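Long-range contact in carbonic anhydrase (Porphyridium purpureum, PDB 1DDZ), which probably catalyses the reversible hydration of carbon dioxide to hydrogencarbonate and a proton, with zinc as its cofactor: residues A[17-31]-A[432-446]. Sequence-based numbering, arbitrary orientation.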
ATOM      1  N   PHE A  17      -9.374  25.693   4.570  1.00 12.65           N
ATOM      2  CA  PHE A  17      -8.980  25.469   3.195  1.00 17.02           C
ATOM      3  C   PHE A  17      -9.811  26.188   2.150  1.00 21.44           C
ATOM      4  O   PHE A  17      -9.256  26.641   1.159  1.00 25.33           O
ATOM      5  CB  PHE A  17      -8.714  23.997   2.889  1.00 12.87           C
ATOM      6  CG  PHE A  17      -7.316  23.563   3.262  1.00 12.27           C
ATOM      7  CD1 PHE A  17      -6.298  23.577   2.317  1.00 13.27           C
ATOM      8  CD2 PHE A  17      -6.992  23.267   4.575  1.00  7.00           C
ATOM      9  CE1 PHE A  17      -4.982  23.311   2.676  1.00 13.15           C
ATOM     10  CE2 PHE A  17      -5.683  22.998   4.943  1.00  9.09           C
ATOM     11  CZ  PHE A  17      -4.679  23.024   3.997  1.00 10.03           C
ATOM     12  N   ILE A  18     -11.091  26.421   2.436  1.00 23.69           N
ATOM     13  CA  ILE A  18     -11.953  27.158   1.523  1.00 24.68           C
ATOM     14  C   ILE A  18     -11.352  28.564   1.410  1.00 24.54           C
ATOM     15  O   ILE A  18     -11.226  29.115   0.328  1.00 27.60           O
ATOM     16  CB  ILE A  18     -13.378  27.243   2.070  1.00 26.39           C
ATOM     17  CG1 ILE A  18     -14.087  25.907   1.869  1.00 26.07           C
ATOM     18  CG2 ILE A  18     -14.152  28.348   1.366  1.00 29.73           C
ATOM     19  CD1 ILE A  18     -15.373  25.780   2.664  1.00 27.39           C
ATOM     20  N   GLU A  19     -10.890  29.086   2.534  1.00 22.64           N
ATOM     21  CA  GLU A  19     -10.255  30.397   2.600  1.00 25.28           C
ATOM     22  C   GLU A  19      -8.931  30.413   1.796  1.00 23.93           C
ATOM     23  O   GLU A  19      -8.654  31.353   1.058  1.00 21.54           O
ATOM     24  CB  GLU A  19      -9.972  30.693   4.061  1.00 31.96           C
ATOM     25  CG  GLU A  19      -9.904  32.128   4.454  1.00 45.37           C
ATOM     26  CD  GLU A  19     -10.033  32.282   5.968  1.00 54.28           C
ATOM     27  OE1 GLU A  19      -9.107  32.846   6.597  1.00 60.80           O
ATOM     28  OE2 GLU A  19     -11.056  31.826   6.534  1.00 57.43           O
ATOM     29  N   LEU A  20      -8.129  29.355   1.932  1.00 21.07           N
ATOM     30  CA  LEU A  20      -6.866  29.250   1.214  1.00 16.23           C
ATOM     31  C   LEU A  20      -7.094  29.101  -0.293  1.00 13.15           C
ATOM     32  O   LEU A  20      -6.355  29.611  -1.107  1.00 13.09           O
ATOM     33  CB  LEU A  20      -6.061  28.065   1.744  1.00 16.86           C
ATOM     34  CG  LEU A  20      -5.467  28.224   3.136  1.00 12.81           C
ATOM     35  CD1 LEU A  20      -4.662  26.987   3.483  1.00 10.35           C
ATOM     36  CD2 LEU A  20      -4.597  29.464   3.184  1.00  9.60           C
ATOM     37  N   GLU A  21      -8.136  28.398  -0.672  1.00 14.76           N
ATOM     38  CA  GLU A  21      -8.422  28.228  -2.083  1.00 19.19           C
ATOM     39  C   GLU A  21      -8.768  29.576  -2.732  1.00 18.03           C
ATOM     40  O   GLU A  21      -8.313  29.878  -3.840  1.00 18.87           O
ATOM     41  CB  GLU A  21      -9.565  27.242  -2.283  1.00 14.24           C
ATOM     42  CG  GLU A  21      -9.803  26.984  -3.727  1.00 26.67           C
ATOM     43  CD  GLU A  21     -10.978  26.090  -3.949  1.00 40.52           C
ATOM     44  OE1 GLU A  21     -11.813  26.447  -4.812  1.00 49.06           O
ATOM     45  OE2 GLU A  21     -11.071  25.035  -3.271  1.00 46.52           O
ATOM     46  N   ALA A  22      -9.554  30.385  -2.032  1.00 17.17           N
ATOM     47  CA  ALA A  22      -9.939  31.713  -2.521  1.00 18.84           C
ATOM     48  C   ALA A  22      -8.688  32.573  -2.713  1.00 19.37           C
ATOM     49  O   ALA A  22      -8.497  33.230  -3.736  1.00 19.99           O
ATOM     50  CB  ALA A  22     -10.876  32.374  -1.537  1.00 17.71           C
ATOM     51  N   LYS A  23      -7.791  32.508  -1.743  1.00 21.31           N
ATOM     52  CA  LYS A  23      -6.555  33.270  -1.820  1.00 22.12           C
ATOM     53  C   LYS A  23      -5.720  32.837  -3.032  1.00 21.50           C
ATOM     54  O   LYS A  23      -5.160  33.672  -3.743  1.00 22.53           O
ATOM     55  CB  LYS A  23      -5.771  33.131  -0.507  1.00 25.00           C
ATOM     56  CG  LYS A  23      -4.395  33.766  -0.524  1.00 31.97           C
ATOM     57  CD  LYS A  23      -3.697  33.659   0.833  1.00 43.78           C
ATOM     58  CE  LYS A  23      -2.179  33.797   0.679  1.00 48.43           C
ATOM     59  NZ  LYS A  23      -1.619  32.653  -0.114  1.00 55.02           N
ATOM     60  N   LEU A  24      -5.686  31.541  -3.310  1.00 20.54           N
ATOM     61  CA  LEU A  24      -4.905  31.038  -4.446  1.00 20.44           C
ATOM     62  C   LEU A  24      -5.517  31.448  -5.788  1.00 20.18           C
ATOM     63  O   LEU A  24      -4.846  31.976  -6.666  1.00 16.28           O
ATOM     64  CB  LEU A  24      -4.786  29.509  -4.364  1.00 21.27           C
ATOM     65  CG  LEU A  24      -4.396  28.714  -5.614  1.00 22.97           C
ATOM     66  CD1 LEU A  24      -3.058  29.213  -6.179  1.00 25.58           C
ATOM     67  CD2 LEU A  24      -4.313  27.238  -5.251  1.00 26.81           C
ATOM     68  N   VAL A  25      -6.812  31.181  -5.913  1.00 19.77           N
ATOM     69  CA  VAL A  25      -7.602  31.452  -7.098  1.00 20.09           C
ATOM     70  C   VAL A  25      -7.669  32.938  -7.506  1.00 20.97           C
ATOM     71  O   VAL A  25      -7.945  33.260  -8.658  1.00 20.33           O
ATOM     72  CB  VAL A  25      -8.983  30.817  -6.894  1.00 17.30           C
ATOM     73  CG1 VAL A  25     -10.018  31.468  -7.730  1.00 27.48           C
ATOM     74  CG2 VAL A  25      -8.891  29.343  -7.201  1.00 18.87           C
ATOM     75  N   ALA A  26      -7.354  33.829  -6.573  1.00 20.03           N
ATOM     76  CA  ALA A  26      -7.350  35.256  -6.855  1.00 22.98           C
ATOM     77  C   ALA A  26      -6.060  35.694  -7.580  1.00 25.98           C
ATOM     78  O   ALA A  26      -5.956  36.839  -8.007  1.00 27.05           O
ATOM     79  CB  ALA A  26      -7.517  36.040  -5.564  1.00 20.33           C
ATOM     80  N   GLN A  27      -5.067  34.807  -7.651  1.00 24.72           N
ATOM     81  CA  GLN A  27      -3.795  35.085  -8.318  1.00 23.99           C
ATOM     82  C   GLN A  27      -3.788  34.218  -9.569  1.00 23.58           C
ATOM     83  O   GLN A  27      -4.270  33.088  -9.554  1.00 24.59           O
ATOM     84  CB  GLN A  27      -2.618  34.718  -7.401  1.00 26.78           C
ATOM     85  CG  GLN A  27      -2.638  35.460  -6.071  1.00 27.53           C
ATOM     86  CD  GLN A  27      -1.513  35.042  -5.136  1.00 29.49           C
ATOM     87  OE1 GLN A  27      -0.434  35.658  -5.112  1.00 30.13           O
ATOM     88  NE2 GLN A  27      -1.752  33.992  -4.367  1.00 24.80           N
ATOM     89  N   PRO A  28      -3.230  34.718 -10.666  1.00 24.22           N
ATOM     90  CA  PRO A  28      -3.236  33.880 -11.865  1.00 22.29           C
ATOM     91  C   PRO A  28      -2.215  32.744 -11.771  1.00 16.96           C
ATOM     92  O   PRO A  28      -1.187  32.859 -11.095  1.00 21.61           O
ATOM     93  CB  PRO A  28      -2.886  34.871 -12.999  1.00 19.47           C
ATOM     94  CG  PRO A  28      -2.960  36.259 -12.344  1.00 24.66           C
ATOM     95  CD  PRO A  28      -2.552  36.002 -10.922  1.00 28.42           C
ATOM     96  N   ALA A  29      -2.503  31.687 -12.515  1.00 15.86           N
ATOM     97  CA  ALA A  29      -1.692  30.498 -12.607  1.00 14.20           C
ATOM     98  C   ALA A  29      -0.248  30.874 -12.830  1.00 20.70           C
ATOM     99  O   ALA A  29       0.057  31.641 -13.730  1.00 24.96           O
ATOM    100  CB  ALA A  29      -2.172  29.662 -13.745  1.00 12.73           C
ATOM    101  N   GLY A  30       0.628  30.417 -11.943  1.00 20.06           N
ATOM    102  CA  GLY A  30       2.042  30.689 -12.096  1.00 19.32           C
ATOM    103  C   GLY A  30       2.511  32.028 -11.587  1.00 20.63           C
ATOM    104  O   GLY A  30       3.700  32.323 -11.610  1.00 21.29           O
ATOM    105  N   GLN A  31       1.602  32.833 -11.073  1.00 22.33           N
ATOM    106  CA  GLN A  31       2.005  34.132 -10.585  1.00 24.07           C
ATOM    107  C   GLN A  31       1.847  34.334  -9.085  1.00 25.96           C
ATOM    108  O   GLN A  31       1.983  35.453  -8.601  1.00 21.75           O
ATOM    109  CB  GLN A  31       1.283  35.234 -11.363  1.00 28.18           C
ATOM    110  CG  GLN A  31       1.631  35.249 -12.867  1.00 32.67           C
ATOM    111  CD  GLN A  31       3.139  35.330 -13.140  1.00 37.21           C
ATOM    112  OE1 GLN A  31       3.693  34.526 -13.897  1.00 45.80           O
ATOM    113  NE2 GLN A  31       3.811  36.288 -12.510  1.00 37.31           N
ATOM    114  N   ARG A 432      -2.097  25.503 -13.071  1.00 10.47           N
ATOM    115  CA  ARG A 432      -3.100  25.812 -12.050  1.00 11.12           C
ATOM    116  C   ARG A 432      -3.452  24.523 -11.319  1.00  9.91           C
ATOM    117  O   ARG A 432      -3.587  24.511 -10.089  1.00 10.03           O
ATOM    118  CB  ARG A 432      -4.366  26.427 -12.660  1.00  9.91           C
ATOM    119  CG  ARG A 432      -5.440  26.781 -11.622  1.00  7.00           C
ATOM    120  CD  ARG A 432      -4.922  27.799 -10.609  1.00 10.25           C
ATOM    121  NE  ARG A 432      -5.635  29.068 -10.732  1.00 15.21           N
ATOM    122  CZ  ARG A 432      -5.209  30.236 -10.264  1.00  9.94           C
ATOM    123  NH1 ARG A 432      -4.047  30.339  -9.642  1.00  7.00           N
ATOM    124  NH2 ARG A 432      -6.000  31.290 -10.350  1.00 11.71           N
ATOM    125  N   LEU A 433      -3.607  23.451 -12.085  1.00  9.87           N
ATOM    126  CA  LEU A 433      -3.923  22.130 -11.529  1.00 13.01           C
ATOM    127  C   LEU A 433      -2.827  21.735 -10.535  1.00 13.01           C
ATOM    128  O   LEU A 433      -3.095  21.171  -9.480  1.00 15.85           O
ATOM    129  CB  LEU A 433      -3.963  21.091 -12.649  1.00 13.02           C
ATOM    130  CG  LEU A 433      -4.836  19.827 -12.593  1.00 15.91           C
ATOM    131  CD1 LEU A 433      -4.051  18.711 -13.219  1.00  8.69           C
ATOM    132  CD2 LEU A 433      -5.276  19.460 -11.196  1.00 11.61           C
ATOM    133  N   ILE A 434      -1.591  22.036 -10.902  1.00 11.00           N
ATOM    134  CA  ILE A 434      -0.416  21.745 -10.090  1.00 11.57           C
ATOM    135  C   ILE A 434      -0.507  22.502  -8.765  1.00 11.39           C
ATOM    136  O   ILE A 434      -0.153  21.984  -7.714  1.00 14.10           O
ATOM    137  CB  ILE A 434       0.878  22.141 -10.892  1.00  7.26           C
ATOM    138  CG1 ILE A 434       1.130  21.129 -12.002  1.00  7.00           C
ATOM    139  CG2 ILE A 434       2.088  22.290 -10.000  1.00  7.00           C
ATOM    140  CD1 ILE A 434       2.368  21.442 -12.771  1.00  7.00           C
ATOM    141  N   GLU A 435      -1.020  23.728  -8.818  1.00 11.28           N
ATOM    142  CA  GLU A 435      -1.156  24.563  -7.631  1.00  9.60           C
ATOM    143  C   GLU A 435      -2.234  24.030  -6.699  1.00  8.52           C
ATOM    144  O   GLU A 435      -2.063  23.989  -5.474  1.00  9.66           O
ATOM    145  CB  GLU A 435      -1.510  25.998  -8.038  1.00 11.44           C
ATOM    146  CG  GLU A 435      -0.398  26.737  -8.738  1.00  9.44           C
ATOM    147  CD  GLU A 435      -0.857  28.055  -9.373  1.00  7.79           C
ATOM    148  OE1 GLU A 435      -2.029  28.152  -9.757  1.00  9.81           O
ATOM    149  OE2 GLU A 435      -0.041  28.994  -9.471  1.00  9.05           O
ATOM    150  N   ILE A 436      -3.378  23.719  -7.277  1.00  7.00           N
ATOM    151  CA  ILE A 436      -4.500  23.194  -6.521  1.00  9.98           C
ATOM    152  C   ILE A 436      -4.146  21.799  -5.959  1.00 12.22           C
ATOM    153  O   ILE A 436      -4.600  21.425  -4.866  1.00 12.55           O
ATOM    154  CB  ILE A 436      -5.738  23.150  -7.406  1.00  8.70           C
ATOM    155  CG1 ILE A 436      -6.101  24.582  -7.826  1.00 12.50           C
ATOM    156  CG2 ILE A 436      -6.887  22.487  -6.689  1.00 10.86           C
ATOM    157  CD1 ILE A 436      -7.269  24.632  -8.841  1.00 10.66           C
ATOM    158  N   ASN A 437      -3.309  21.052  -6.683  1.00 11.05           N
ATOM    159  CA  ASN A 437      -2.874  19.735  -6.212  1.00 12.72           C
ATOM    160  C   ASN A 437      -2.074  19.898  -4.915  1.00 12.64           C
ATOM    161  O   ASN A 437      -2.325  19.202  -3.941  1.00 18.07           O
ATOM    162  CB  ASN A 437      -2.061  19.010  -7.276  1.00 12.63           C
ATOM    163  CG  ASN A 437      -1.574  17.644  -6.812  1.00 13.95           C
ATOM    164  OD1 ASN A 437      -0.380  17.424  -6.698  1.00 13.07           O
ATOM    165  ND2 ASN A 437      -2.499  16.736  -6.535  1.00 10.60           N
ATOM    166  N   VAL A 438      -1.192  20.890  -4.871  1.00 17.59           N
ATOM    167  CA  VAL A 438      -0.393  21.187  -3.668  1.00 13.19           C
ATOM    168  C   VAL A 438      -1.326  21.547  -2.500  1.00 14.97           C
ATOM    169  O   VAL A 438      -1.135  21.085  -1.369  1.00 13.47           O
ATOM    170  CB  VAL A 438       0.588  22.391  -3.916  1.00  9.05           C
ATOM    171  CG1 VAL A 438       1.241  22.837  -2.637  1.00  7.00           C
ATOM    172  CG2 VAL A 438       1.651  22.006  -4.895  1.00 12.68           C
ATOM    173  N   LEU A 439      -2.330  22.381  -2.779  1.00 17.53           N
ATOM    174  CA  LEU A 439      -3.308  22.826  -1.778  1.00 14.24           C
ATOM    175  C   LEU A 439      -4.090  21.611  -1.224  1.00 10.32           C
ATOM    176  O   LEU A 439      -4.231  21.422  -0.017  1.00  7.00           O
ATOM    177  CB  LEU A 439      -4.245  23.834  -2.450  1.00 16.85           C
ATOM    178  CG  LEU A 439      -5.038  24.853  -1.641  1.00 18.59           C
ATOM    179  CD1 LEU A 439      -6.331  24.264  -1.195  1.00 25.69           C
ATOM    180  CD2 LEU A 439      -4.218  25.347  -0.482  1.00 15.52           C
ATOM    181  N   GLU A 440      -4.540  20.768  -2.133  1.00  9.32           N
ATOM    182  CA  GLU A 440      -5.280  19.575  -1.794  1.00 13.86           C
ATOM    183  C   GLU A 440      -4.378  18.641  -0.966  1.00 16.08           C
ATOM    184  O   GLU A 440      -4.806  18.095   0.047  1.00 14.89           O
ATOM    185  CB  GLU A 440      -5.726  18.906  -3.088  1.00 16.92           C
ATOM    186  CG  GLU A 440      -7.078  18.207  -3.049  1.00 31.90           C
ATOM    187  CD  GLU A 440      -8.257  19.174  -2.915  1.00 34.77           C
ATOM    188  OE1 GLU A 440      -8.647  19.486  -1.776  1.00 37.61           O
ATOM    189  OE2 GLU A 440      -8.824  19.592  -3.949  1.00 39.56           O
ATOM    190  N   GLN A 441      -3.099  18.521  -1.340  1.00 18.05           N
ATOM    191  CA  GLN A 441      -2.170  17.644  -0.606  1.00 15.40           C
ATOM    192  C   GLN A 441      -1.871  18.190   0.786  1.00 13.74           C
ATOM    193  O   GLN A 441      -1.740  17.424   1.730  1.00 11.71           O
ATOM    194  CB  GLN A 441      -0.892  17.372  -1.401  1.00 13.08           C
ATOM    195  CG  GLN A 441      -1.154  16.773  -2.782  1.00  7.22           C
ATOM    196  CD  GLN A 441      -2.200  15.679  -2.768  1.00 12.49           C
ATOM    197  OE1 GLN A 441      -2.094  14.725  -2.012  1.00 13.20           O
ATOM    198  NE2 GLN A 441      -3.214  15.809  -3.610  1.00 11.99           N
ATOM    199  N   MET A 442      -1.815  19.513   0.923  1.00 13.42           N
ATOM    200  CA  MET A 442      -1.606  20.150   2.223  1.00 11.64           C
ATOM    201  C   MET A 442      -2.799  19.803   3.105  1.00 13.62           C
ATOM    202  O   MET A 442      -2.657  19.518   4.294  1.00 12.63           O
ATOM    203  CB  MET A 442      -1.633  21.651   2.097  1.00 11.93           C
ATOM    204  CG  MET A 442      -0.409  22.319   1.585  1.00 17.08           C
ATOM    205  SD  MET A 442      -0.912  24.047   1.305  1.00 12.01           S
ATOM    206  CE  MET A 442      -1.088  24.610   2.919  1.00  7.00           C
ATOM    207  N   HIS A 443      -3.991  19.911   2.524  1.00 13.98           N
ATOM    208  CA  HIS A 443      -5.215  19.607   3.235  1.00 14.68           C
ATOM    209  C   HIS A 443      -5.084  18.208   3.816  1.00 12.08           C
ATOM    210  O   HIS A 443      -5.254  18.039   5.018  1.00 12.86           O
ATOM    211  CB  HIS A 443      -6.423  19.690   2.301  1.00 12.29           C
ATOM    212  CG  HIS A 443      -7.739  19.790   3.018  1.00 17.16           C
ATOM    213  ND1 HIS A 443      -8.882  20.285   2.421  1.00 19.51           N
ATOM    214  CD2 HIS A 443      -8.101  19.440   4.275  1.00 17.84           C
ATOM    215  CE1 HIS A 443      -9.887  20.228   3.271  1.00 19.61           C
ATOM    216  NE2 HIS A 443      -9.443  19.719   4.404  1.00 19.27           N
ATOM    217  N   ASN A 444      -4.711  17.247   2.971  1.00  9.28           N
ATOM    218  CA  ASN A 444      -4.521  15.856   3.373  1.00 10.40           C
ATOM    219  C   ASN A 444      -3.531  15.697   4.529  1.00  8.40           C
ATOM    220  O   ASN A 444      -3.814  14.971   5.470  1.00 12.72           O
ATOM    221  CB  ASN A 444      -4.071  14.997   2.192  1.00  7.90           C
ATOM    222  CG  ASN A 444      -5.145  14.813   1.157  1.00 11.63           C
ATOM    223  OD1 ASN A 444      -6.261  15.289   1.322  1.00 16.38           O
ATOM    224  ND2 ASN A 444      -4.825  14.089   0.083  1.00 12.66           N
ATOM    225  N   VAL A 445      -2.387  16.380   4.516  1.00 11.11           N
ATOM    226  CA  VAL A 445      -1.483  16.201   5.656  1.00 13.81           C
ATOM    227  C   VAL A 445      -2.076  16.805   6.918  1.00 14.53           C
ATOM    228  O   VAL A 445      -1.884  16.271   7.995  1.00 17.98           O
ATOM    229  CB  VAL A 445       0.036  16.618   5.406  1.00 11.27           C
ATOM    230  CG1 VAL A 445       0.306  16.945   3.975  1.00 12.58           C
ATOM    231  CG2 VAL A 445       0.519  17.686   6.337  1.00  7.60           C
ATOM    232  N   CYS A 446      -2.843  17.881   6.774  1.00 13.95           N
ATOM    233  CA  CYS A 446      -3.480  18.537   7.914  1.00 12.55           C
ATOM    234  C   CYS A 446      -4.548  17.639   8.529  1.00 15.93           C
ATOM    235  O   CYS A 446      -4.762  17.638   9.751  1.00 11.27           O
ATOM    236  CB  CYS A 446      -4.125  19.855   7.480  1.00 11.29           C
ATOM    237  SG  CYS A 446      -2.933  21.171   7.118  1.00 17.59           S
TER
HETATM  238  O   HOH W   1      -9.048  22.630  -3.419  1.00 39.10           O
HETATM  239  O   HOH W   2      -0.601  31.506  -8.716  1.00 18.15           O
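Phe17 lays its ring on the ring of His443 in an offset stack, with centroids 4.4 Å apart and planes 10° from parallel. His443 CB sits over the same face of the phenyl group, 3.9 Å from its centroid. Leu20 CD1 covers the opposite face. At the rim, Phe17 CD1 meets Leu439 CD1 at 3.6 Å, and Cys446 SG makes a sulfur-aromatic contact at the edge. Phe17 is thus a knob in a hole formed by Leu439, Met442, His443 and Cys446. Leu24 is a second knob, among Arg432, Glu435, Ile436 and Leu439. With its CG anti to the backbone N (chi1 162°), CD1 is brought to Arg432 NH1 and the Glu435 carboxylate, while CD2 lies against Ile436 CG1 and the Glu435 backbone. These two knobs are the tight, buried part of the contact. The two helix segments run nearly antiparallel. In this beta-class carbonic anhydrase the N-terminal helix 12-25 packs on helix 426-447, within the second of the two carbonic anhydrase sequence regions, and Phe17, Leu20 and Leu24 also touch strand 476-481. Beyond the helix the chain is held by polar groups. Arg432 NH1 and NH2 both grip Gln27 O end-on, NH2 at 2.6 Å, with the oxygen near the guanidinium plane. NH1 also forms a salt bridge with Glu435 OE1 at 3.0 Å, and NE pairs with Glu419. A leucine in place of Arg432 would probably leave Gln27 O without both donors and Glu435 OE1 and Glu419 without their positive partner. Gly30 N, in the type II turn from Pro28 to Gln31, gives Glu435 OE2 a nearly straight bond (2.9 Å, 169°) from above the carboxylate plane. Tyr385 also bonds this oxygen, and a water links it to Pro28 O. The looser side lies at Glu21 and Glu440, both partly exposed. Glu21 OE2 and Glu440 OE2 stand 5.9 Å apart, bridged by a water that donates to each.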